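Local coordinates for protein carboxypeptidase A (Helicoverpa armigera, PDB 1JQG) that probably acts, once its activation peptide is removed, as a zinc-dependent carboxypeptidase that cleaves residues from the C-terminus of peptides, at residues V26-V31 with V82-L86; R115-D119 with L192-H196; N237-Y242 with G276-E282; W261-S265 with Y360-G364; M299-I305 with A375-Y381. All blocks are in the same frame, centred on the assembly; numbering follows the deposited sequence.

Contact 1. Residues V26-V31 with V82-L86; sequences VYQVDV and VQYKL
Tyr27 offers one face of its ring to Leu86, whose CD1 lies 4.2 Å from the ring centroid and 22° off the normal, a CH-pi contact; Tyr27 CD2 also meets Tyr84 CD1 at 4.0 Å. Tyr27 takes an m rotamer and Tyr84 a p rotamer. Both segments are extended and antiparallel, with axes 4.7 Å apart at closest and directions differing by 165°. Gln28 and Lys85 form a hydrogen-bonded pair, Gln28 N to Lys85 O and Lys85 N to Gln28 O both at 3.0 Å; Tyr27-Leu86 and Val29-Tyr84 are non-hydrogen-bonded pairs. This is the outer edge of the four-stranded antiparallel sheet of the activation peptide: strand 83-88 is outermost and strand 25-30 lies next to it. Tyr27, Val29, Tyr84 and Leu86 share one face, where helix 70-80 covers Tyr27, Tyr84 and Leu86; Gln28 and Lys85 point to the opposite face. Asp30 N donates to Gln83 O at 2.9 Å, and Val31 CG1 touches Val82 CG1 at 4.0 Å beside Val40 of helix 34-46.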
# COMPACT_ATOMS: atom_id res chain seq x y z
N VAL A 26 -16.01 7.58 -12.61
CA VAL A 26 -15.98 7.00 -11.28
C VAL A 26 -17.40 6.92 -10.74
O VAL A 26 -18.09 7.95 -10.72
CB VAL A 26 -15.08 7.81 -10.30
CG1 VAL A 26 -15.23 7.33 -8.87
CG2 VAL A 26 -13.63 7.62 -10.73
N TYR A 27 -17.79 5.73 -10.35
CA TYR A 27 -19.13 5.51 -9.82
C TYR A 27 -19.06 5.17 -8.33
O TYR A 27 -18.05 4.66 -7.81
CB TYR A 27 -19.84 4.41 -10.59
CG TYR A 27 -20.37 4.81 -11.96
CD1 TYR A 27 -19.57 4.65 -13.08
CD2 TYR A 27 -21.66 5.30 -12.13
CE1 TYR A 27 -20.05 4.96 -14.35
CE2 TYR A 27 -22.13 5.65 -13.38
CZ TYR A 27 -21.32 5.47 -14.49
OH TYR A 27 -21.77 5.80 -15.73
N GLN A 28 -20.14 5.44 -7.62
CA GLN A 28 -20.29 5.07 -6.22
C GLN A 28 -21.45 4.08 -6.10
O GLN A 28 -22.58 4.47 -6.37
CB GLN A 28 -20.45 6.34 -5.40
CG GLN A 28 -20.70 6.09 -3.93
CD GLN A 28 -21.12 7.35 -3.18
OE1 GLN A 28 -22.26 7.38 -2.68
NE2 GLN A 28 -20.21 8.32 -3.15
N VAL A 29 -21.14 2.82 -5.80
CA VAL A 29 -22.17 1.80 -5.67
C VAL A 29 -22.58 1.63 -4.22
O VAL A 29 -21.72 1.47 -3.38
CB VAL A 29 -21.74 0.44 -6.26
CG1 VAL A 29 -21.33 0.72 -7.71
CG2 VAL A 29 -20.58 -0.23 -5.55
N ASP A 30 -23.87 1.72 -3.93
CA ASP A 30 -24.45 1.62 -2.62
C ASP A 30 -25.26 0.34 -2.53
O ASP A 30 -26.30 0.29 -3.17
CB ASP A 30 -25.36 2.80 -2.28
CG ASP A 30 -24.67 4.14 -2.46
OD1 ASP A 30 -24.37 4.73 -1.41
OD2 ASP A 30 -24.44 4.54 -3.62
N VAL A 31 -24.77 -0.63 -1.78
CA VAL A 31 -25.44 -1.91 -1.60
C VAL A 31 -26.20 -1.92 -0.28
O VAL A 31 -25.73 -1.41 0.72
CB VAL A 31 -24.47 -3.11 -1.69
CG1 VAL A 31 -23.94 -3.23 -3.12
CG2 VAL A 31 -23.35 -2.95 -0.68
N VAL A 82 -29.68 -2.06 -7.46
CA VAL A 82 -28.54 -1.56 -6.72
C VAL A 82 -28.35 -0.07 -7.02
O VAL A 82 -28.26 0.31 -8.17
CB VAL A 82 -27.24 -2.33 -7.00
CG1 VAL A 82 -26.03 -1.79 -6.27
CG2 VAL A 82 -27.40 -3.79 -6.58
N GLN A 83 -28.37 0.76 -6.00
CA GLN A 83 -28.12 2.18 -6.11
C GLN A 83 -26.70 2.51 -6.57
O GLN A 83 -25.72 1.89 -6.14
CB GLN A 83 -28.37 2.92 -4.78
CG GLN A 83 -29.74 2.66 -4.20
CD GLN A 83 -29.88 3.18 -2.79
OE1 GLN A 83 -29.89 2.43 -1.81
NE2 GLN A 83 -29.99 4.51 -2.69
N TYR A 84 -26.64 3.55 -7.39
CA TYR A 84 -25.35 4.01 -7.83
C TYR A 84 -25.49 5.48 -8.20
O TYR A 84 -26.56 6.00 -8.44
CB TYR A 84 -24.93 3.28 -9.09
CG TYR A 84 -25.78 3.52 -10.32
CD1 TYR A 84 -25.50 4.54 -11.23
CD2 TYR A 84 -26.88 2.72 -10.57
CE1 TYR A 84 -26.27 4.74 -12.35
CE2 TYR A 84 -27.67 2.93 -11.69
CZ TYR A 84 -27.36 3.94 -12.57
OH TYR A 84 -28.14 4.13 -13.68
N LYS A 85 -24.28 6.01 -8.34
CA LYS A 85 -24.36 7.36 -8.90
C LYS A 85 -23.00 7.94 -9.22
O LYS A 85 -21.99 7.65 -8.61
CB LYS A 85 -25.21 8.23 -8.01
CG LYS A 85 -24.46 8.69 -6.77
CD LYS A 85 -25.37 9.45 -5.82
CE LYS A 85 -25.64 10.87 -6.32
NZ LYS A 85 -24.38 11.67 -6.26
N LEU A 86 -22.99 8.75 -10.28
CA LEU A 86 -21.91 9.37 -11.00
C LEU A 86 -21.19 10.45 -10.17
O LEU A 86 -21.69 11.55 -9.96
CB LEU A 86 -22.29 10.02 -12.36
CG LEU A 86 -21.17 10.47 -13.31
CD1 LEU A 86 -20.45 9.23 -13.88
CD2 LEU A 86 -21.62 11.35 -14.45

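Contact 2. Residues R115-D119 with L192-H196; sequences RLSFD and LYAIH
Arg115, salt-bridged to Glu137 of helix 124-137 and out of contact with 192-196, opens an irregular segment that is extended as far as Ser117. Leu116 (mt rotamer) turns toward the helix, with its CD1 4.2 Å from Leu192 CD2; their CA atoms are 8.4 Å apart. Ser117 directs its side chain away, so the next inward residue is Phe118, chi1 near -55° and chi2 near 94°. Its ring reaches over one turn of helix, defined by the His196 N to Leu192 O hydrogen bond of 3.1 Å. Phe118 CZ is 3.6 Å from Tyr193 CD1, which sits over a face of the Phe118 ring, and 3.8 Å from His196 CB. The Phe118 and Tyr193 centroids are 5.1 Å apart with planes inclined at 55°. Phe118 and His196 make a T-shaped pair, the Phe118 edge toward the imidazole face, centroids 5.3 Å apart and planes at 79°. No hydrogen bond crosses; an aromatic cluster of Phe118, Tyr193 and His196, flanked by Leu116-Leu192, joins this loop to helix 187-200.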
# COMPACT_ATOMS: atom_id res chain seq x y z
N ARG A 115 18.88 14.74 0.75
CA ARG A 115 17.77 15.09 1.61
C ARG A 115 16.47 15.29 0.85
O ARG A 115 16.19 16.34 0.28
CB ARG A 115 18.09 16.35 2.42
CG ARG A 115 19.24 16.31 3.39
CD ARG A 115 19.04 15.40 4.59
NE ARG A 115 20.37 14.97 5.12
CZ ARG A 115 20.85 15.57 6.20
NH1 ARG A 115 20.14 16.55 6.78
NH2 ARG A 115 22.02 15.19 6.70
N LEU A 116 15.63 14.26 0.80
CA LEU A 116 14.31 14.33 0.20
C LEU A 116 13.33 15.06 1.11
O LEU A 116 13.14 14.62 2.23
CB LEU A 116 13.80 12.93 -0.11
CG LEU A 116 14.56 12.11 -1.17
CD1 LEU A 116 13.84 10.81 -1.45
CD2 LEU A 116 14.79 12.80 -2.51
N SER A 117 12.74 16.15 0.63
CA SER A 117 11.79 16.94 1.38
C SER A 117 10.41 16.29 1.40
O SER A 117 10.18 15.31 0.69
CB SER A 117 11.71 18.34 0.76
OG SER A 117 12.90 19.08 1.02
N PHE A 118 9.49 16.88 2.19
CA PHE A 118 8.12 16.38 2.22
C PHE A 118 7.14 17.37 1.57
O PHE A 118 5.98 17.49 1.95
CB PHE A 118 7.68 16.04 3.63
CG PHE A 118 8.59 15.07 4.31
CD1 PHE A 118 9.63 15.45 5.13
CD2 PHE A 118 8.37 13.70 4.08
CE1 PHE A 118 10.44 14.50 5.72
CE2 PHE A 118 9.18 12.75 4.67
CZ PHE A 118 10.21 13.15 5.48
N ASP A 119 7.60 18.01 0.47
CA ASP A 119 6.73 18.93 -0.26
C ASP A 119 6.53 18.53 -1.72
O ASP A 119 6.02 19.29 -2.57
CB ASP A 119 7.28 20.36 -0.16
CG ASP A 119 8.66 20.47 -0.79
OD1 ASP A 119 9.05 21.62 -1.02
OD2 ASP A 119 9.34 19.46 -1.05
N LEU A 192 9.09 7.13 4.05
CA LEU A 192 10.21 8.04 3.93
C LEU A 192 10.35 8.86 5.20
O LEU A 192 11.40 9.39 5.62
CB LEU A 192 9.97 8.95 2.69
CG LEU A 192 10.90 8.78 1.48
CD1 LEU A 192 11.24 7.35 1.22
CD2 LEU A 192 10.26 9.44 0.27
N TYR A 193 9.22 9.09 5.88
CA TYR A 193 9.24 9.89 7.10
C TYR A 193 9.88 9.06 8.19
O TYR A 193 10.64 9.59 9.00
CB TYR A 193 7.82 10.32 7.47
CG TYR A 193 7.74 11.42 8.50
CD1 TYR A 193 7.73 12.76 8.08
CD2 TYR A 193 7.69 11.16 9.85
CE1 TYR A 193 7.66 13.79 9.02
CE2 TYR A 193 7.61 12.18 10.77
CZ TYR A 193 7.61 13.49 10.36
OH TYR A 193 7.55 14.46 11.32
N ALA A 194 9.58 7.76 8.18
CA ALA A 194 10.17 6.82 9.14
C ALA A 194 11.69 6.78 9.08
O ALA A 194 12.43 6.61 10.07
CB ALA A 194 9.59 5.44 8.95
N ILE A 195 12.26 6.86 7.88
CA ILE A 195 13.70 6.96 7.66
C ILE A 195 14.21 8.29 8.21
O ILE A 195 15.33 8.38 8.75
CB ILE A 195 14.01 6.86 6.15
CG1 ILE A 195 13.70 5.45 5.64
CG2 ILE A 195 15.45 7.20 5.87
CD1 ILE A 195 13.82 5.23 4.14
N HIS A 196 13.39 9.36 8.03
CA HIS A 196 13.79 10.69 8.43
C HIS A 196 13.90 10.80 9.94
O HIS A 196 14.81 11.40 10.49
CB HIS A 196 12.86 11.73 7.81
CG HIS A 196 13.00 13.13 8.32
ND1 HIS A 196 12.23 13.74 9.30
CD2 HIS A 196 13.92 14.04 7.94
CE1 HIS A 196 12.67 14.97 9.49
NE2 HIS A 196 13.70 15.16 8.69

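Contact 3. Residues N237-Y242 with G276-E282; sequences NRATGY and GRSAFSE
Two irregular segments meet through the carboxylate of buried Glu282, whose two oxygens serve different partners. Asn237 ND2 donates to Glu282 OE1 at 3.0 Å, while Tyr242 OH donates to Glu282 OE2 at 2.6 Å; Ser281 OG supplies a second donor to Glu282 OE2 at 2.8 Å. Asn237 (chi1 near 69°) is fully engaged, its OD1 accepting from Val251 N and its ND2 also binding Glu284. Tyr242 OH accepts as well, a weak 3.3 Å bond from Arg277 N. Above the phenol ring, the guanidinium of Arg277 lies flat, with Arg277 CZ 4.2 Å from the Tyr242 ring centroid, 24° off the normal, and planes at 28°: a stacked cation-pi pair. One water joins the segments there, accepting from Arg277 NH2 at 2.7 Å and donating to Thr240 O at 3.2 Å. The nearest CA atoms across the segments stay well apart, Ala239 to Glu282 at 7.7 Å and Tyr242 to Gly276 at 8.4 Å. The backbone of 276-282 includes a type II turn from Ser278 to Ser281, with Phe280 at positive phi. Glu282 then occupies the N-cap position of helix 283-294, so the contact ties the long connection after helix 221-228 to the start of that helix.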
# COMPACT_ATOMS: atom_id res chain seq x y z
N ASN A 237 2.48 -5.25 -11.22
CA ASN A 237 3.85 -5.10 -11.73
C ASN A 237 3.80 -5.09 -13.27
O ASN A 237 2.73 -4.81 -13.85
CB ASN A 237 4.71 -6.22 -11.22
CG ASN A 237 4.41 -7.61 -11.76
OD1 ASN A 237 3.31 -7.86 -12.29
ND2 ASN A 237 5.30 -8.60 -11.67
N ARG A 238 4.97 -5.25 -13.92
CA ARG A 238 4.98 -5.17 -15.38
C ARG A 238 5.40 -6.47 -16.06
O ARG A 238 6.23 -6.49 -16.98
CB ARG A 238 5.90 -4.00 -15.78
CG ARG A 238 5.41 -2.64 -15.34
CD ARG A 238 4.09 -2.21 -15.97
NE ARG A 238 4.27 -1.89 -17.39
CZ ARG A 238 3.27 -1.75 -18.25
NH1 ARG A 238 2.00 -1.91 -17.88
NH2 ARG A 238 3.64 -1.47 -19.50
N ALA A 239 4.91 -7.59 -15.55
CA ALA A 239 5.33 -8.91 -16.05
C ALA A 239 4.65 -9.28 -17.36
O ALA A 239 3.42 -9.17 -17.49
CB ALA A 239 5.09 -10.01 -15.02
N THR A 240 5.48 -9.74 -18.30
CA THR A 240 4.96 -10.15 -19.63
C THR A 240 4.95 -11.67 -19.71
O THR A 240 5.20 -12.38 -18.73
CB THR A 240 5.79 -9.57 -20.76
OG1 THR A 240 7.18 -9.85 -20.53
CG2 THR A 240 5.69 -8.06 -20.86
N GLY A 241 4.63 -12.21 -20.90
CA GLY A 241 4.65 -13.66 -21.09
C GLY A 241 3.44 -14.33 -20.48
O GLY A 241 3.46 -15.54 -20.24
N TYR A 242 2.36 -13.59 -20.21
CA TYR A 242 1.16 -14.17 -19.63
C TYR A 242 -0.01 -14.16 -20.62
O TYR A 242 -0.97 -14.86 -20.33
CB TYR A 242 0.68 -13.38 -18.42
CG TYR A 242 1.36 -13.72 -17.12
CD1 TYR A 242 2.36 -12.95 -16.56
CD2 TYR A 242 0.97 -14.89 -16.46
CE1 TYR A 242 2.93 -13.35 -15.35
CE2 TYR A 242 1.52 -15.27 -15.26
CZ TYR A 242 2.52 -14.49 -14.70
OH TYR A 242 3.14 -14.84 -13.51
N GLY A 276 -1.11 -14.45 -10.75
CA GLY A 276 0.08 -15.08 -11.35
C GLY A 276 0.06 -16.60 -11.57
O GLY A 276 -0.96 -17.24 -11.35
N ARG A 277 1.18 -17.13 -12.07
CA ARG A 277 1.37 -18.53 -12.35
C ARG A 277 1.26 -19.36 -11.07
O ARG A 277 0.64 -20.43 -11.10
CB ARG A 277 2.76 -18.79 -12.96
CG ARG A 277 2.93 -18.30 -14.38
CD ARG A 277 4.39 -18.43 -14.80
NE ARG A 277 4.60 -17.89 -16.15
CZ ARG A 277 5.22 -16.74 -16.38
NH1 ARG A 277 5.67 -16.10 -15.31
NH2 ARG A 277 5.42 -16.27 -17.60
N SER A 278 1.93 -18.92 -10.02
CA SER A 278 2.00 -19.58 -8.75
C SER A 278 2.42 -18.57 -7.66
O SER A 278 2.53 -17.38 -7.92
CB SER A 278 3.04 -20.71 -8.72
OG SER A 278 4.30 -20.08 -8.91
N ALA A 279 2.51 -19.06 -6.42
CA ALA A 279 2.92 -18.22 -5.30
C ALA A 279 4.38 -17.80 -5.49
O ALA A 279 5.21 -18.66 -5.79
CB ALA A 279 2.73 -19.01 -4.01
N PHE A 280 4.67 -16.53 -5.34
CA PHE A 280 5.99 -15.99 -5.52
C PHE A 280 6.55 -16.26 -6.92
O PHE A 280 7.75 -16.43 -7.16
CB PHE A 280 6.94 -16.52 -4.46
CG PHE A 280 6.53 -16.19 -3.05
CD1 PHE A 280 6.04 -17.18 -2.22
CD2 PHE A 280 6.61 -14.91 -2.56
CE1 PHE A 280 5.65 -16.90 -0.93
CE2 PHE A 280 6.23 -14.63 -1.27
CZ PHE A 280 5.74 -15.61 -0.44
N SER A 281 5.70 -16.14 -7.94
CA SER A 281 6.12 -16.23 -9.33
C SER A 281 6.80 -14.96 -9.82
O SER A 281 7.60 -14.94 -10.75
CB SER A 281 4.90 -16.55 -10.19
OG SER A 281 3.99 -15.49 -10.20
N GLU A 282 6.49 -13.83 -9.16
CA GLU A 282 7.10 -12.55 -9.52
C GLU A 282 8.34 -12.30 -8.68
O GLU A 282 8.36 -12.71 -7.52
CB GLU A 282 6.06 -11.44 -9.36
CG GLU A 282 4.78 -11.67 -10.10
CD GLU A 282 4.99 -12.18 -11.53
OE1 GLU A 282 5.72 -11.48 -12.25
OE2 GLU A 282 4.38 -13.26 -11.79
O HOH W 1 7.12 -14.23 -17.03

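Contact 4. Residues W261-S265 with Y360-G364; sequences WGTAS and YAASG
A loop-to-loop contact at the protein surface brings 261-265, from the long connection between helices 221-228 and 283-294, against 360-364, which links helix 355-358 to helix 366-373. Its centre is a single hydrogen bond from backbone to side chain: Ala264 N donates to Ser363 OG at 2.8 Å, with an angle of 140° at the hydrogen. Ser363 takes a p rotamer and its CA-to-CB bond points toward 261-265. The hydroxyl lies in the bend of that loop, with Thr263 OG1 3.3 Å from Ser363 CB; Thr263 OG1 itself is hydrogen-bonded to Asn260 O. Ala264 also turns its CB toward 360-364, packing 3.5 Å from Ser363 OG, 3.8 Å from Ala362 C and 4.4 Å from Ala361 CB. The nearest CA atoms, those of Ala264 and Ala362, are 5.0 Å apart. Gly262 and Gly364 both turn the backbone at phi 77°, a conformation easiest for glycine; Gly364 also makes backbone hydrogen bonds to Phe257 and Met259. The two loops thus meet near the zinc site of this M14 carboxypeptidase domain, with the side chain of Ala362 about 10 Å from the metal and from the side chain of Glu382, the predicted proton donor/acceptor.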
# COMPACT_ATOMS: atom_id res chain seq x y z
N TRP A 261 -2.58 -18.95 -1.37
CA TRP A 261 -2.53 -18.38 -2.71
C TRP A 261 -3.61 -18.95 -3.63
O TRP A 261 -3.85 -20.15 -3.59
CB TRP A 261 -1.13 -18.60 -3.30
CG TRP A 261 -1.00 -18.07 -4.70
CD1 TRP A 261 -0.63 -16.81 -5.08
CD2 TRP A 261 -1.24 -18.79 -5.92
NE1 TRP A 261 -0.61 -16.71 -6.44
CE2 TRP A 261 -0.99 -17.92 -6.97
CE3 TRP A 261 -1.63 -20.11 -6.20
CZ2 TRP A 261 -1.12 -18.32 -8.31
CZ3 TRP A 261 -1.74 -20.49 -7.53
CH2 TRP A 261 -1.50 -19.59 -8.59
N GLY A 262 -4.17 -18.12 -4.50
CA GLY A 262 -5.12 -18.56 -5.50
C GLY A 262 -6.54 -18.84 -5.05
O GLY A 262 -7.37 -19.22 -5.90
N THR A 263 -6.85 -18.68 -3.76
CA THR A 263 -8.16 -19.06 -3.24
C THR A 263 -9.14 -17.91 -3.36
O THR A 263 -10.34 -18.11 -3.48
CB THR A 263 -8.10 -19.54 -1.79
OG1 THR A 263 -7.55 -18.48 -1.00
CG2 THR A 263 -7.30 -20.83 -1.71
N ALA A 264 -8.61 -16.68 -3.34
CA ALA A 264 -9.51 -15.51 -3.43
C ALA A 264 -8.92 -14.42 -4.32
O ALA A 264 -8.80 -13.26 -3.93
CB ALA A 264 -9.83 -15.00 -2.03
N SER A 265 -8.65 -14.76 -5.57
CA SER A 265 -8.08 -13.87 -6.55
C SER A 265 -8.43 -14.28 -7.98
O SER A 265 -9.06 -15.32 -8.17
CB SER A 265 -6.55 -13.82 -6.39
OG SER A 265 -6.09 -15.16 -6.25
N TYR A 360 -13.25 -7.41 2.03
CA TYR A 360 -13.79 -8.57 1.33
C TYR A 360 -12.74 -9.69 1.29
O TYR A 360 -11.55 -9.49 1.57
CB TYR A 360 -14.18 -8.22 -0.11
CG TYR A 360 -15.25 -9.11 -0.71
CD1 TYR A 360 -16.60 -8.87 -0.50
CD2 TYR A 360 -14.93 -10.22 -1.49
CE1 TYR A 360 -17.58 -9.68 -1.04
CE2 TYR A 360 -15.90 -11.05 -2.02
CZ TYR A 360 -17.23 -10.77 -1.79
OH TYR A 360 -18.24 -11.55 -2.31
N ALA A 361 -13.18 -10.89 0.92
CA ALA A 361 -12.26 -12.03 0.89
C ALA A 361 -11.07 -11.74 -0.01
O ALA A 361 -11.21 -11.30 -1.13
CB ALA A 361 -13.01 -13.31 0.53
N ALA A 362 -9.88 -12.04 0.48
CA ALA A 362 -8.63 -11.81 -0.24
C ALA A 362 -7.59 -12.84 0.19
O ALA A 362 -7.54 -13.25 1.34
CB ALA A 362 -8.05 -10.43 0.00
N SER A 363 -6.73 -13.24 -0.71
CA SER A 363 -5.66 -14.18 -0.44
C SER A 363 -4.37 -13.77 -1.11
O SER A 363 -4.39 -12.89 -1.98
CB SER A 363 -6.03 -15.59 -0.91
OG SER A 363 -6.34 -15.51 -2.31
N GLY A 364 -3.26 -14.39 -0.66
CA GLY A 364 -1.97 -14.03 -1.27
C GLY A 364 -1.43 -12.70 -0.78
O GLY A 364 -0.54 -12.17 -1.44

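Contact 5. Residues M299-I305 with A375-Y381; sequences MALYLDI and APFSYTY
Four backbone hydrogen bonds join the strands: Tyr302 N to Phe377 O at 3.1 Å, Tyr379 N to Tyr302 O at 3.0 Å, Asp304 N to Tyr379 O at 3.0 Å and Tyr381 N to Asp304 O at 2.8 Å. The strands run parallel, their axes 4.6 Å apart at closest and their directions 16° apart, with Tyr302 beside Ser378, Leu303 beside Tyr379 and Asp304 beside Thr380. Asp304 (t rotamer) hydrogen-bonds through OD2 to the zinc ligand His306 and through OD1 to Gln177; Ser378 OG hydrogen-bonds to Ser367. The Tyr302, Asp304, Ser378 and Thr380 face meets helix 366-373. On the other, Leu301 CD1 touches Tyr379 CD1 at 3.8 Å, and Leu303 CD2 reaches Tyr381 CE1 at 3.8 Å and Tyr379 CB at 3.9 Å, where Phe377, Tyr379 and Tyr381 pack on helix 325-340. These are adjacent inner strands of the mixed eight-stranded sheet. The pairing places His306 and Glu382, the predicted proton donor/acceptor, just beyond the segment ends, and the Asp304 hydrogen bond probably helps orient His306 toward zinc.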
# COMPACT_ATOMS: atom_id res chain seq x y z
N MET A 299 11.71 -11.17 14.02
CA MET A 299 10.79 -10.17 13.51
C MET A 299 9.57 -10.00 14.42
O MET A 299 8.81 -10.97 14.56
CB MET A 299 10.27 -10.52 12.10
CG MET A 299 9.54 -9.35 11.44
SD MET A 299 9.09 -9.59 9.74
CE MET A 299 10.72 -9.58 8.94
N ALA A 300 9.44 -8.80 15.01
CA ALA A 300 8.32 -8.58 15.93
C ALA A 300 7.10 -7.95 15.24
O ALA A 300 5.98 -8.24 15.67
CB ALA A 300 8.71 -7.72 17.12
N LEU A 301 7.33 -7.11 14.23
CA LEU A 301 6.22 -6.39 13.61
C LEU A 301 6.49 -6.21 12.10
O LEU A 301 7.66 -5.95 11.71
CB LEU A 301 6.03 -4.99 14.21
CG LEU A 301 4.92 -4.12 13.68
CD1 LEU A 301 3.50 -4.69 13.82
CD2 LEU A 301 4.96 -2.75 14.37
N TYR A 302 5.42 -6.43 11.34
CA TYR A 302 5.48 -6.28 9.90
C TYR A 302 4.34 -5.38 9.42
O TYR A 302 3.18 -5.67 9.73
CB TYR A 302 5.39 -7.64 9.20
CG TYR A 302 5.35 -7.60 7.70
CD1 TYR A 302 6.52 -7.61 6.96
CD2 TYR A 302 4.13 -7.54 7.00
CE1 TYR A 302 6.54 -7.59 5.58
CE2 TYR A 302 4.13 -7.52 5.60
CZ TYR A 302 5.35 -7.56 4.90
OH TYR A 302 5.30 -7.51 3.55
N LEU A 303 4.68 -4.36 8.63
CA LEU A 303 3.70 -3.41 8.16
C LEU A 303 3.74 -3.25 6.64
O LEU A 303 4.73 -2.86 6.04
CB LEU A 303 3.86 -2.05 8.86
CG LEU A 303 3.78 -2.03 10.38
CD1 LEU A 303 4.05 -0.64 10.95
CD2 LEU A 303 2.43 -2.54 10.89
N ASP A 304 2.62 -3.54 5.99
CA ASP A 304 2.46 -3.35 4.55
C ASP A 304 1.58 -2.12 4.36
O ASP A 304 0.35 -2.19 4.56
CB ASP A 304 1.81 -4.60 3.93
CG ASP A 304 1.76 -4.55 2.42
OD1 ASP A 304 2.41 -3.71 1.79
OD2 ASP A 304 1.04 -5.40 1.84
N ILE A 305 2.20 -1.01 4.01
CA ILE A 305 1.51 0.26 3.89
C ILE A 305 0.85 0.46 2.54
O ILE A 305 1.49 0.68 1.52
CB ILE A 305 2.45 1.46 4.25
CG1 ILE A 305 2.97 1.23 5.69
CG2 ILE A 305 1.73 2.80 4.19
CD1 ILE A 305 3.99 2.23 6.18
N ALA A 375 6.38 -12.69 11.75
CA ALA A 375 5.94 -11.72 12.76
C ALA A 375 4.69 -12.23 13.45
O ALA A 375 3.65 -12.54 12.82
CB ALA A 375 5.73 -10.38 12.08
N PRO A 376 4.66 -12.13 14.78
CA PRO A 376 3.49 -12.43 15.59
C PRO A 376 2.43 -11.37 15.41
O PRO A 376 1.27 -11.52 15.76
CB PRO A 376 4.02 -12.49 17.01
CG PRO A 376 5.50 -12.61 16.89
CD PRO A 376 5.84 -11.85 15.63
N PHE A 377 2.86 -10.18 14.99
CA PHE A 377 2.01 -9.02 14.76
C PHE A 377 2.25 -8.51 13.35
O PHE A 377 3.40 -8.16 13.00
CB PHE A 377 2.29 -7.93 15.79
CG PHE A 377 2.17 -8.41 17.22
CD1 PHE A 377 3.29 -8.78 17.93
CD2 PHE A 377 0.94 -8.54 17.82
CE1 PHE A 377 3.21 -9.23 19.23
CE2 PHE A 377 0.83 -9.00 19.13
CZ PHE A 377 1.96 -9.33 19.83
N SER A 378 1.23 -8.46 12.52
CA SER A 378 1.38 -8.04 11.13
C SER A 378 0.10 -7.36 10.66
O SER A 378 -1.04 -7.77 10.72
CB SER A 378 1.74 -9.24 10.26
OG SER A 378 1.95 -8.93 8.91
N TYR A 379 0.24 -6.14 10.17
CA TYR A 379 -0.88 -5.34 9.68
C TYR A 379 -0.67 -4.88 8.24
O TYR A 379 0.47 -4.70 7.74
CB TYR A 379 -1.10 -4.14 10.63
CG TYR A 379 -1.29 -4.56 12.09
CD1 TYR A 379 -0.16 -4.62 12.91
CD2 TYR A 379 -2.53 -4.88 12.63
CE1 TYR A 379 -0.28 -5.01 14.22
CE2 TYR A 379 -2.63 -5.22 13.97
CZ TYR A 379 -1.51 -5.30 14.76
OH TYR A 379 -1.56 -5.68 16.07
N THR A 380 -1.76 -4.54 7.60
CA THR A 380 -1.80 -3.87 6.31
C THR A 380 -2.46 -2.50 6.51
O THR A 380 -3.62 -2.45 6.88
CB THR A 380 -2.53 -4.72 5.28
OG1 THR A 380 -2.97 -3.79 4.25
CG2 THR A 380 -3.78 -5.42 5.79
N TYR A 381 -1.68 -1.43 6.41
CA TYR A 381 -2.16 -0.09 6.60
C TYR A 381 -2.86 0.42 5.36
O TYR A 381 -2.49 0.15 4.23
CB TYR A 381 -1.02 0.90 6.92
CG TYR A 381 -0.73 1.12 8.39
CD1 TYR A 381 -0.38 0.10 9.23
CD2 TYR A 381 -0.81 2.38 8.92
CE1 TYR A 381 -0.11 0.31 10.58
CE2 TYR A 381 -0.54 2.64 10.26
CZ TYR A 381 -0.19 1.60 11.08
OH TYR A 381 0.12 1.81 12.41

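In the fold
Contacts 1 and 5 pair neighbouring strands, but differently: contact 1 is antiparallel, partly buried and at the edge of the activation-peptide sheet, whereas contact 5 is parallel and buried within the enzyme's central sheet. Their centres lie about 33 Å apart. Contact 2 is also buried, yet relies on aromatic and apolar side chains without a crossing hydrogen bond. Contacts 3 and 4 are loop-to-loop, partly buried and at the surface respectively, and depend on side-chain polar groups, a carboxylate and a serine hydroxyl, rather than on backbone pairing. Both draw on the connection between helices 221-228 and 283-294, and they touch: Trp261 CZ2 of contact 4 is 3.2 Å from Gly276 O of contact 3.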